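Local coordinates for protein putative conjugative transposon recombinase (Clostridium difficile, PDB 3G13) that is probably a serine recombinase that binds DNA and exchanges its strands, here represented by the resolvase-type N-terminal domain of the longer protein, at residues Y11-T16 with Y48-A52; I68-M72 with M100-I106; M78-I84 with A107-E113. All coordinates share one frame; numbering follows the deposited sequence.

All three interactions belong to one alpha/beta domain. Interactions 1 and 3 are parallel strand pairs in the same sheet, joined where Tyr11 of strand 6-14 bonds to Phe80 and Thr81 of strand 78-81. Interaction 1 takes in strand 42-51, at one border of the sheet within this chain, and ends at the surface. Interaction 3 lies nearer the centre of the chain and buries the largest area, with charged groups where the segments leave the strands. Interaction 2 joins the helices that precede the strands of interaction 3; it is almost wholly apolar, with one water bridge at its rim. Leu101 and Cys71 pack on Val108 and Val79, tying it to interaction 3.

Interaction 1: residues Y11-T16 with Y48-A52; sequences YCRVST and YADEA
Strands 6-14 and 42-51, the two parallel strands of a beta-alpha-beta unit, run together here and pair Tyr11 with Tyr48, Cys12 with Ala49, Arg13 with Asp50 and Val14 with Glu51. Four backbone bonds hold them: Cys12 N to Tyr48 O (2.8 Å), Asp50 N to Cys12 O (3.1 Å), Val14 N to Asp50 O (2.8 Å) and Ala52 N to Val14 O (2.8 Å). On the face carrying Tyr11 and Asp50, the phenol reaches diagonally past its own partner to donate a very short bond from Tyr11 OH to Asp50 OD2 (2.5 Å). With CG swung opposite the backbone N (chi1 -176°), the Tyr11 ring lies across Tyr48, Tyr11 CD1 touching Tyr48 CB at 3.8 Å. Its hydroxyl edge meets the Asp50 carboxylate, the two planes 53° apart. Asp50 is held from both oxygens, since Asp63 N and Phe64 N, at the start of helix 62-72, also donate to it. The sequence YCRVST includes the Arg-Val-Ser pattern in which serine recombinases carry their nucleophilic serine, so the pair probably frames the active-site end of the sheet. Here Arg13 lays CG on Ala52 CB at 3.6 Å, while its bent chain carries the guanidinium to Glu138 of the second subunit. On the other face, beneath helix 25-37, Val14 CG2 rests against Ala49 CB (3.9 Å), and Tyr25 covers both. Just past strand 6-14, Thr16 OG1 makes a weak bond to Glu51 OE2, both residues exposed.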
loop_
_atom_site.group_PDB
_atom_site.type_symbol
_atom_site.label_atom_id
_atom_site.label_comp_id
_atom_site.label_asym_id
_atom_site.label_seq_id
_atom_site.Cartn_x
_atom_site.Cartn_y
_atom_site.Cartn_z
ATOM N N TYR A 11 16.425 8.783 -11.476
ATOM C CA TYR A 11 15.410 8.472 -12.481
ATOM C C TYR A 11 14.329 9.542 -12.600
ATOM O O TYR A 11 13.685 9.896 -11.609
ATOM C CB TYR A 11 14.782 7.084 -12.274
ATOM C CG TYR A 11 13.828 6.828 -13.419
ATOM C CD1 TYR A 11 14.320 6.472 -14.687
ATOM C CD2 TYR A 11 12.450 7.046 -13.272
ATOM C CE1 TYR A 11 13.484 6.309 -15.760
ATOM C CE2 TYR A 11 11.588 6.856 -14.350
ATOM C CZ TYR A 11 12.130 6.489 -15.604
ATOM O OH TYR A 11 11.321 6.297 -16.693
ATOM N N CYS A 12 14.125 10.046 -13.819
ATOM C CA CYS A 12 13.220 11.174 -14.063
ATOM C C CYS A 12 12.081 10.834 -15.018
ATOM O O CYS A 12 12.279 10.113 -16.015
ATOM C CB CYS A 12 13.974 12.383 -14.651
ATOM S SG CYS A 12 15.534 12.818 -13.831
ATOM N N ARG A 13 10.898 11.365 -14.715
ATOM C CA ARG A 13 9.804 11.405 -15.667
ATOM C C ARG A 13 9.764 12.825 -16.218
ATOM O O ARG A 13 9.706 13.784 -15.435
ATOM C CB ARG A 13 8.471 11.039 -15.019
ATOM C CG ARG A 13 7.324 10.984 -16.014
ATOM C CD ARG A 13 6.045 10.496 -15.344
ATOM N NE ARG A 13 5.517 11.510 -14.433
ATOM C CZ ARG A 13 4.685 11.263 -13.437
ATOM N NH1 ARG A 13 4.261 10.024 -13.192
ATOM N NH2 ARG A 13 4.276 12.269 -12.687
ATOM N N VAL A 14 9.832 12.949 -17.551
ATOM C CA VAL A 14 9.887 14.259 -18.233
ATOM C C VAL A 14 8.499 14.661 -18.716
ATOM O O VAL A 14 7.830 13.880 -19.404
ATOM C CB VAL A 14 10.868 14.276 -19.460
ATOM C CG1 VAL A 14 10.773 15.620 -20.227
ATOM C CG2 VAL A 14 12.282 14.049 -19.003
ATOM N N SER A 15 8.088 15.876 -18.359
ATOM C CA SER A 15 6.780 16.407 -18.752
ATOM C C SER A 15 6.690 16.765 -20.230
ATOM O O SER A 15 7.651 17.260 -20.834
ATOM C CB SER A 15 6.401 17.634 -17.931
ATOM O OG SER A 15 5.045 17.998 -18.184
ATOM N N THR A 16 5.493 16.536 -20.777
ATOM C CA THR A 16 5.172 16.756 -22.195
ATOM C C THR A 16 4.761 18.228 -22.536
ATOM O O THR A 16 4.018 18.481 -23.497
ATOM C CB THR A 16 4.127 15.702 -22.655
ATOM O OG1 THR A 16 4.094 15.639 -24.088
ATOM C CG2 THR A 16 2.718 15.999 -22.077
ATOM N N TYR A 48 18.795 9.272 -15.788
ATOM C CA TYR A 48 17.954 8.464 -16.655
ATOM C C TYR A 48 16.607 9.140 -16.705
ATOM O O TYR A 48 16.126 9.634 -15.692
ATOM C CB TYR A 48 17.829 7.062 -16.102
ATOM C CG TYR A 48 19.147 6.333 -15.945
ATOM C CD1 TYR A 48 19.587 5.432 -16.924
ATOM C CD2 TYR A 48 19.952 6.532 -14.816
ATOM C CE1 TYR A 48 20.787 4.743 -16.792
ATOM C CE2 TYR A 48 21.185 5.853 -14.671
ATOM C CZ TYR A 48 21.593 4.964 -15.669
ATOM O OH TYR A 48 22.784 4.274 -15.550
ATOM N N ALA A 49 15.987 9.170 -17.886
ATOM C CA ALA A 49 14.780 9.952 -18.077
ATOM C C ALA A 49 13.928 9.438 -19.236
ATOM O O ALA A 49 14.437 9.193 -20.341
ATOM C CB ALA A 49 15.123 11.407 -18.293
ATOM N N ASP A 50 12.637 9.254 -18.965
ATOM C CA ASP A 50 11.658 8.980 -20.017
ATOM C C ASP A 50 10.590 10.030 -19.998
ATOM O O ASP A 50 10.232 10.542 -18.935
ATOM C CB ASP A 50 10.993 7.614 -19.847
ATOM C CG ASP A 50 11.963 6.475 -19.980
ATOM O OD1 ASP A 50 12.527 6.248 -21.071
ATOM O OD2 ASP A 50 12.149 5.777 -18.973
ATOM N N GLU A 51 10.094 10.361 -21.186
ATOM C CA GLU A 51 8.983 11.295 -21.320
ATOM C C GLU A 51 7.694 10.613 -20.862
ATOM O O GLU A 51 7.507 9.432 -21.135
ATOM C CB GLU A 51 8.859 11.775 -22.767
ATOM C CG GLU A 51 7.918 12.944 -22.918
ATOM C CD GLU A 51 8.064 13.642 -24.257
ATOM O OE1 GLU A 51 9.226 13.829 -24.706
ATOM O OE2 GLU A 51 7.016 14.010 -24.847
ATOM N N ALA A 52 6.851 11.338 -20.129
ATOM C CA ALA A 52 5.548 10.815 -19.663
ATOM C C ALA A 52 4.757 11.792 -18.802
ATOM O O ALA A 52 5.013 13.000 -18.800
ATOM C CB ALA A 52 5.722 9.495 -18.906
#

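Interaction 2: residues I68-M72 with M100-I106; sequences INDCM and MLKERNI
Met72, a selenomethionine at the end of helix 62-72, pushes its CE into a hollow lined by Met100 CG, Leu101 CD1 and Arg104 CD, with Ile106 CD1 at its far wall. Leu101 CD1 and Arg104 CD each stand 3.8 Å from Met72 CE, Met100 CG 3.9 Å. Bends at chi2 (-51°) and chi3 (99°) fold the Met72 chain back across Leu101, which brings the methyl inward. The selenium stays further out, over one face of the Arg104 guanidinium and toward its rim, Met72 SE standing 3.4 Å from Arg104 NE. Leu101 CD1 fills the hollow between Ile68 CD1, at 3.9 Å, and Cys71 CB; the leucine and isoleucine side chains cross at about a right angle. Beyond it, Ile68 CG2 abuts Met100 SE at 3.8 Å. Both helices lie on the same side of the sheet, where Cys71 packs on Val79 and Leu101 on Val108. A Schellman motif ends helix 91-102, with Asn105 at positive phi: Ile106 N bonds Leu101 O and Asn105 N bonds Lys102 O. Arg104 N is a further donor to Leu101 O, from the face opposite Ile106 N. That reversal aims Ile106 at the neighbouring helix, where its CD1 lodges against Cys71 CB at 3.7 Å and against the carbonyl oxygen of Cys71. At the outer rim a water bridges the segments, donating to Cys71 O (3.0 Å) and accepting from Arg104 NH1 (2.9 Å) in the guanidinium plane.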
loop_
_atom_site.group_PDB
_atom_site.type_symbol
_atom_site.label_atom_id
_atom_site.label_comp_id
_atom_site.label_asym_id
_atom_site.label_seq_id
_atom_site.Cartn_x
_atom_site.Cartn_y
_atom_site.Cartn_z
ATOM N N ILE A 68 17.821 -0.065 -15.056
ATOM C CA ILE A 68 17.789 -1.408 -14.481
ATOM C C ILE A 68 18.979 -2.254 -14.943
ATOM O O ILE A 68 19.601 -2.896 -14.120
ATOM C CB ILE A 68 16.460 -2.141 -14.753
ATOM C CG1 ILE A 68 15.277 -1.378 -14.111
ATOM C CG2 ILE A 68 16.541 -3.556 -14.231
ATOM C CD1 ILE A 68 15.362 -1.192 -12.531
ATOM N N ASN A 69 19.300 -2.254 -16.242
ATOM C CA ASN A 69 20.491 -3.014 -16.727
ATOM C C ASN A 69 21.810 -2.521 -16.118
ATOM O O ASN A 69 22.686 -3.310 -15.807
ATOM C CB ASN A 69 20.623 -2.984 -18.271
ATOM C CG ASN A 69 19.394 -3.537 -19.004
ATOM O OD1 ASN A 69 19.061 -3.065 -20.110
ATOM N ND2 ASN A 69 18.723 -4.535 -18.421
ATOM N N ASP A 70 21.956 -1.210 -15.956
ATOM C CA ASP A 70 23.150 -0.657 -15.302
ATOM C C ASP A 70 23.224 -1.044 -13.828
ATOM O O ASP A 70 24.328 -1.241 -13.288
ATOM C CB ASP A 70 23.205 0.862 -15.469
ATOM C CG ASP A 70 23.436 1.273 -16.924
ATOM O OD1 ASP A 70 23.779 0.393 -17.739
ATOM O OD2 ASP A 70 23.261 2.460 -17.254
ATOM N N CYS A 71 22.052 -1.129 -13.185
ATOM C CA CYS A 71 21.962 -1.660 -11.810
ATOM C C CYS A 71 22.407 -3.124 -11.761
ATOM O O CYS A 71 23.176 -3.488 -10.884
ATOM C CB CYS A 71 20.543 -1.517 -11.214
ATOM S SG CYS A 71 20.058 0.175 -10.753
HETATM N N MSE A 72 21.931 -3.954 -12.703
HETATM C CA MSE A 72 22.324 -5.370 -12.746
HETATM C C MSE A 72 23.830 -5.548 -13.035
HETATM O O MSE A 72 24.443 -6.541 -12.612
HETATM C CB MSE A 72 21.439 -6.168 -13.715
HETATM C CG MSE A 72 19.937 -6.217 -13.323
HETATM SE SE MSE A 72 19.597 -6.765 -11.434
HETATM C CE MSE A 72 19.333 -4.989 -10.598
HETATM N N MSE A 100 14.111 -6.181 -6.810
HETATM C CA MSE A 100 15.251 -6.560 -7.663
HETATM C C MSE A 100 16.500 -5.735 -7.311
HETATM O O MSE A 100 17.624 -6.244 -7.261
HETATM C CB MSE A 100 14.879 -6.335 -9.139
HETATM C CG MSE A 100 15.881 -6.782 -10.168
HETATM SE SE MSE A 100 15.220 -6.252 -11.960
HETATM C CE MSE A 100 13.451 -7.053 -11.955
ATOM N N LEU A 101 16.303 -4.442 -7.100
ATOM C CA LEU A 101 17.387 -3.576 -6.621
ATOM C C LEU A 101 17.825 -4.020 -5.201
ATOM O O LEU A 101 19.004 -4.193 -4.941
ATOM C CB LEU A 101 16.952 -2.085 -6.692
ATOM C CG LEU A 101 17.301 -1.362 -8.027
ATOM C CD1 LEU A 101 17.088 -2.244 -9.252
ATOM C CD2 LEU A 101 16.583 -0.048 -8.241
ATOM N N LYS A 102 16.869 -4.228 -4.302
ATOM C CA LYS A 102 17.174 -4.542 -2.895
ATOM C C LYS A 102 18.038 -5.831 -2.742
ATOM O O LYS A 102 18.935 -5.875 -1.919
ATOM C CB LYS A 102 15.860 -4.650 -2.086
ATOM C CG LYS A 102 16.034 -4.911 -0.584
ATOM C CD LYS A 102 14.746 -4.610 0.186
ATOM C CE LYS A 102 14.921 -4.727 1.723
ATOM N NZ LYS A 102 14.164 -3.616 2.464
ATOM N N GLU A 103 17.757 -6.853 -3.551
ATOM C CA GLU A 103 18.493 -8.117 -3.502
ATOM C C GLU A 103 19.967 -7.910 -3.849
ATOM O O GLU A 103 20.833 -8.738 -3.486
ATOM C CB GLU A 103 17.850 -9.142 -4.453
ATOM C CG GLU A 103 16.470 -9.610 -3.982
ATOM C CD GLU A 103 15.649 -10.336 -5.064
ATOM O OE1 GLU A 103 14.418 -10.547 -4.823
ATOM O OE2 GLU A 103 16.224 -10.690 -6.138
ATOM N N ARG A 104 20.240 -6.814 -4.563
ATOM C CA ARG A 104 21.597 -6.438 -4.957
ATOM C C ARG A 104 22.180 -5.289 -4.118
ATOM O O ARG A 104 23.233 -4.737 -4.460
ATOM C CB ARG A 104 21.658 -6.157 -6.460
ATOM C CG ARG A 104 21.891 -7.461 -7.239
ATOM C CD ARG A 104 20.926 -7.601 -8.364
ATOM N NE ARG A 104 21.165 -8.793 -9.205
ATOM C CZ ARG A 104 22.245 -9.001 -9.976
ATOM N NH1 ARG A 104 23.249 -8.117 -10.026
ATOM N NH2 ARG A 104 22.316 -10.110 -10.712
ATOM N N ASN A 105 21.507 -4.996 -2.998
ATOM C CA ASN A 105 21.916 -3.951 -2.025
ATOM C C ASN A 105 21.943 -2.561 -2.668
ATOM O O ASN A 105 22.818 -1.730 -2.353
ATOM C CB ASN A 105 23.282 -4.257 -1.384
ATOM C CG ASN A 105 23.326 -5.613 -0.710
ATOM O OD1 ASN A 105 22.552 -5.888 0.213
ATOM N ND2 ASN A 105 24.244 -6.474 -1.165
ATOM N N ILE A 106 21.001 -2.345 -3.590
ATOM C CA ILE A 106 20.807 -1.066 -4.267
ATOM C C ILE A 106 19.541 -0.438 -3.713
ATOM O O ILE A 106 18.444 -1.023 -3.724
ATOM C CB ILE A 106 20.701 -1.201 -5.813
ATOM C CG1 ILE A 106 21.936 -1.930 -6.386
ATOM C CG2 ILE A 106 20.463 0.190 -6.463
ATOM C CD1 ILE A 106 21.776 -2.449 -7.859
HETATM O O HOH W 1 24.506 -5.587 -9.202
#

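Interaction 3: residues M78-I84 with A107-E113; sequences MVFTKSI and AVYFEDE. Unlike the reference sequence in segment 78-84: Phe80 (reference Ile).
The central strand 78-81 and its parallel neighbour 107-110 pair Met78 with Ala107 and continue through Thr81 with Phe110. Straight backbone bonds close the seam, among them Tyr109 N to Val79 O (2.8 Å) and Glu111 N to Thr81 O (2.9 Å). Phe110 is closely packed on both faces. Ile84 CG1 sits almost squarely over the ring, 3.7 Å from its centroid, in a CH-pi contact, while Val108 CG1 covers the opposite face nearer the rim. Thr81 CG2, placed between its backbone N and carbonyl carbon, reaches the ring obliquely, 3.5 Å from Phe110 CD1. Phe87 adds an edge-to-face partner, and helix 91-102 covers this side of the sheet. In the resolvase-like fold these two strands are linked through helices 84-87 and 91-102, and Ser83 is the N-cap of the former. Glu113 adds an acceptor there: Ile84 N donates to its OE2 (2.9 Å) from 34° out of the carboxylate plane, and Ser131 of the second subunit bonds the same oxygen. On the other face Met78 CE presses unusually closely on Ala107 CB (3.3 Å), while the Phe80 and Tyr109 rings meet obliquely, centroids 5.8 Å apart and planes at 62°. The loose side is the Lys82-Asp112 corner, where Asp112 is exposed and Lys82 partly so. Asp112 N bonds Lys82 O, and the extended Lys82 chain passes obliquely over Asp112, bending at its tip (chi4 62°) to form a salt bridge from NZ to the syn lone pair of Asp112 OD1 (2.8 Å). Glu111 OE1, beside the Thr81 carbonyl, accepts its bond from Tyr32 of helix 25-37.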
loop_
_atom_site.group_PDB
_atom_site.type_symbol
_atom_site.label_atom_id
_atom_site.label_comp_id
_atom_site.label_asym_id
_atom_site.label_seq_id
_atom_site.Cartn_x
_atom_site.Cartn_y
_atom_site.Cartn_z
HETATM N N MSE A 78 22.665 3.611 -5.445
HETATM C CA MSE A 78 21.461 4.290 -5.002
HETATM C C MSE A 78 20.856 5.114 -6.150
HETATM O O MSE A 78 21.556 5.855 -6.860
HETATM C CB MSE A 78 21.716 5.146 -3.735
HETATM C CG MSE A 78 20.437 5.796 -3.174
HETATM SE SE MSE A 78 20.614 6.621 -1.413
HETATM C CE MSE A 78 19.305 5.530 -0.515
ATOM N N VAL A 79 19.556 4.946 -6.328
ATOM C CA VAL A 79 18.764 5.725 -7.293
ATOM C C VAL A 79 17.800 6.687 -6.640
ATOM O O VAL A 79 16.932 6.276 -5.874
ATOM C CB VAL A 79 17.887 4.783 -8.188
ATOM C CG1 VAL A 79 17.197 5.604 -9.315
ATOM C CG2 VAL A 79 18.732 3.696 -8.781
ATOM N N PHE A 80 17.910 7.973 -6.971
ATOM C CA PHE A 80 16.917 8.956 -6.570
ATOM C C PHE A 80 15.759 8.946 -7.553
ATOM O O PHE A 80 15.951 8.835 -8.777
ATOM C CB PHE A 80 17.502 10.379 -6.526
ATOM C CG PHE A 80 18.301 10.671 -5.285
ATOM C CD1 PHE A 80 19.692 10.710 -5.339
ATOM C CD2 PHE A 80 17.664 10.886 -4.058
ATOM C CE1 PHE A 80 20.462 10.995 -4.175
ATOM C CE2 PHE A 80 18.413 11.161 -2.882
ATOM C CZ PHE A 80 19.818 11.211 -2.943
ATOM N N THR A 81 14.551 9.093 -7.025
ATOM C CA THR A 81 13.416 9.382 -7.881
ATOM C C THR A 81 12.376 10.182 -7.102
ATOM O O THR A 81 12.261 10.027 -5.887
ATOM C CB THR A 81 12.870 8.087 -8.572
ATOM O OG1 THR A 81 12.065 8.470 -9.677
ATOM C CG2 THR A 81 12.068 7.197 -7.612
ATOM N N LYS A 82 11.614 11.042 -7.782
ATOM C CA LYS A 82 10.836 12.036 -7.065
ATOM C C LYS A 82 9.718 11.386 -6.249
ATOM O O LYS A 82 9.451 11.793 -5.129
ATOM C CB LYS A 82 10.288 13.122 -8.012
ATOM C CG LYS A 82 9.383 14.172 -7.293
ATOM C CD LYS A 82 9.167 15.494 -8.079
ATOM C CE LYS A 82 8.126 16.397 -7.402
ATOM N NZ LYS A 82 8.576 16.821 -6.020
ATOM N N SER A 83 9.108 10.341 -6.799
ATOM C CA SER A 83 7.909 9.775 -6.176
ATOM C C SER A 83 7.746 8.341 -6.638
ATOM O O SER A 83 8.251 7.942 -7.701
ATOM C CB SER A 83 6.656 10.587 -6.578
ATOM O OG SER A 83 6.396 10.378 -7.952
ATOM N N ILE A 84 7.009 7.565 -5.857
ATOM C CA ILE A 84 6.620 6.227 -6.275
ATOM C C ILE A 84 5.878 6.225 -7.642
ATOM O O ILE A 84 6.085 5.327 -8.468
ATOM C CB ILE A 84 5.737 5.528 -5.162
ATOM C CG1 ILE A 84 6.642 5.091 -3.990
ATOM C CG2 ILE A 84 5.015 4.318 -5.736
ATOM C CD1 ILE A 84 5.939 4.891 -2.622
ATOM N N ALA A 107 19.726 0.761 -3.202
ATOM C CA ALA A 107 18.666 1.510 -2.587
ATOM C C ALA A 107 17.968 2.390 -3.617
ATOM O O ALA A 107 18.598 2.922 -4.534
ATOM C CB ALA A 107 19.289 2.406 -1.486
ATOM N N VAL A 108 16.668 2.557 -3.448
ATOM C CA VAL A 108 15.966 3.643 -4.093
ATOM C C VAL A 108 15.627 4.667 -3.023
ATOM O O VAL A 108 15.261 4.309 -1.890
ATOM C CB VAL A 108 14.666 3.160 -4.815
ATOM C CG1 VAL A 108 13.891 4.373 -5.443
ATOM C CG2 VAL A 108 15.013 2.133 -5.834
ATOM N N TYR A 109 15.828 5.941 -3.351
ATOM C CA TYR A 109 15.380 6.993 -2.465
ATOM C C TYR A 109 14.226 7.752 -3.129
ATOM O O TYR A 109 14.442 8.477 -4.102
ATOM C CB TYR A 109 16.517 7.967 -2.014
ATOM C CG TYR A 109 16.008 8.822 -0.857
ATOM C CD1 TYR A 109 16.187 8.403 0.451
ATOM C CD2 TYR A 109 15.307 10.005 -1.078
ATOM C CE1 TYR A 109 15.681 9.118 1.506
ATOM C CE2 TYR A 109 14.772 10.743 -0.013
ATOM C CZ TYR A 109 14.971 10.290 1.271
ATOM O OH TYR A 109 14.470 10.985 2.344
ATOM N N PHE A 110 13.019 7.568 -2.571
ATOM C CA PHE A 110 11.808 8.247 -2.985
ATOM C C PHE A 110 11.776 9.595 -2.287
ATOM O O PHE A 110 11.595 9.668 -1.078
ATOM C CB PHE A 110 10.573 7.391 -2.592
ATOM C CG PHE A 110 10.463 6.118 -3.367
ATOM C CD1 PHE A 110 10.263 6.140 -4.762
ATOM C CD2 PHE A 110 10.577 4.885 -2.727
ATOM C CE1 PHE A 110 10.169 4.948 -5.482
ATOM C CE2 PHE A 110 10.461 3.709 -3.441
ATOM C CZ PHE A 110 10.250 3.725 -4.807
ATOM N N GLU A 111 11.988 10.665 -3.048
ATOM C CA GLU A 111 12.193 11.977 -2.465
ATOM C C GLU A 111 10.932 12.529 -1.781
ATOM O O GLU A 111 11.015 13.037 -0.656
ATOM C CB GLU A 111 12.745 12.984 -3.503
ATOM C CG GLU A 111 14.006 12.484 -4.245
ATOM C CD GLU A 111 14.158 13.130 -5.606
ATOM O OE1 GLU A 111 14.420 12.420 -6.589
ATOM O OE2 GLU A 111 14.010 14.355 -5.692
ATOM N N ASP A 112 9.781 12.450 -2.441
ATOM C CA ASP A 112 8.534 13.042 -1.873
ATOM C C ASP A 112 8.096 12.316 -0.583
ATOM O O ASP A 112 7.759 12.948 0.428
ATOM C CB ASP A 112 7.377 12.974 -2.895
ATOM C CG ASP A 112 7.482 14.050 -4.020
ATOM O OD1 ASP A 112 8.374 14.943 -3.972
ATOM O OD2 ASP A 112 6.669 13.958 -4.961
ATOM N N GLU A 113 8.137 10.987 -0.651
ATOM C CA GLU A 113 7.737 10.100 0.448
ATOM C C GLU A 113 8.799 10.032 1.555
ATOM O O GLU A 113 8.476 9.684 2.672
ATOM C CB GLU A 113 7.492 8.690 -0.085
ATOM C CG GLU A 113 6.312 8.551 -1.036
ATOM C CD GLU A 113 6.678 8.868 -2.485
ATOM O OE1 GLU A 113 7.816 9.358 -2.732
ATOM O OE2 GLU A 113 5.832 8.617 -3.373
#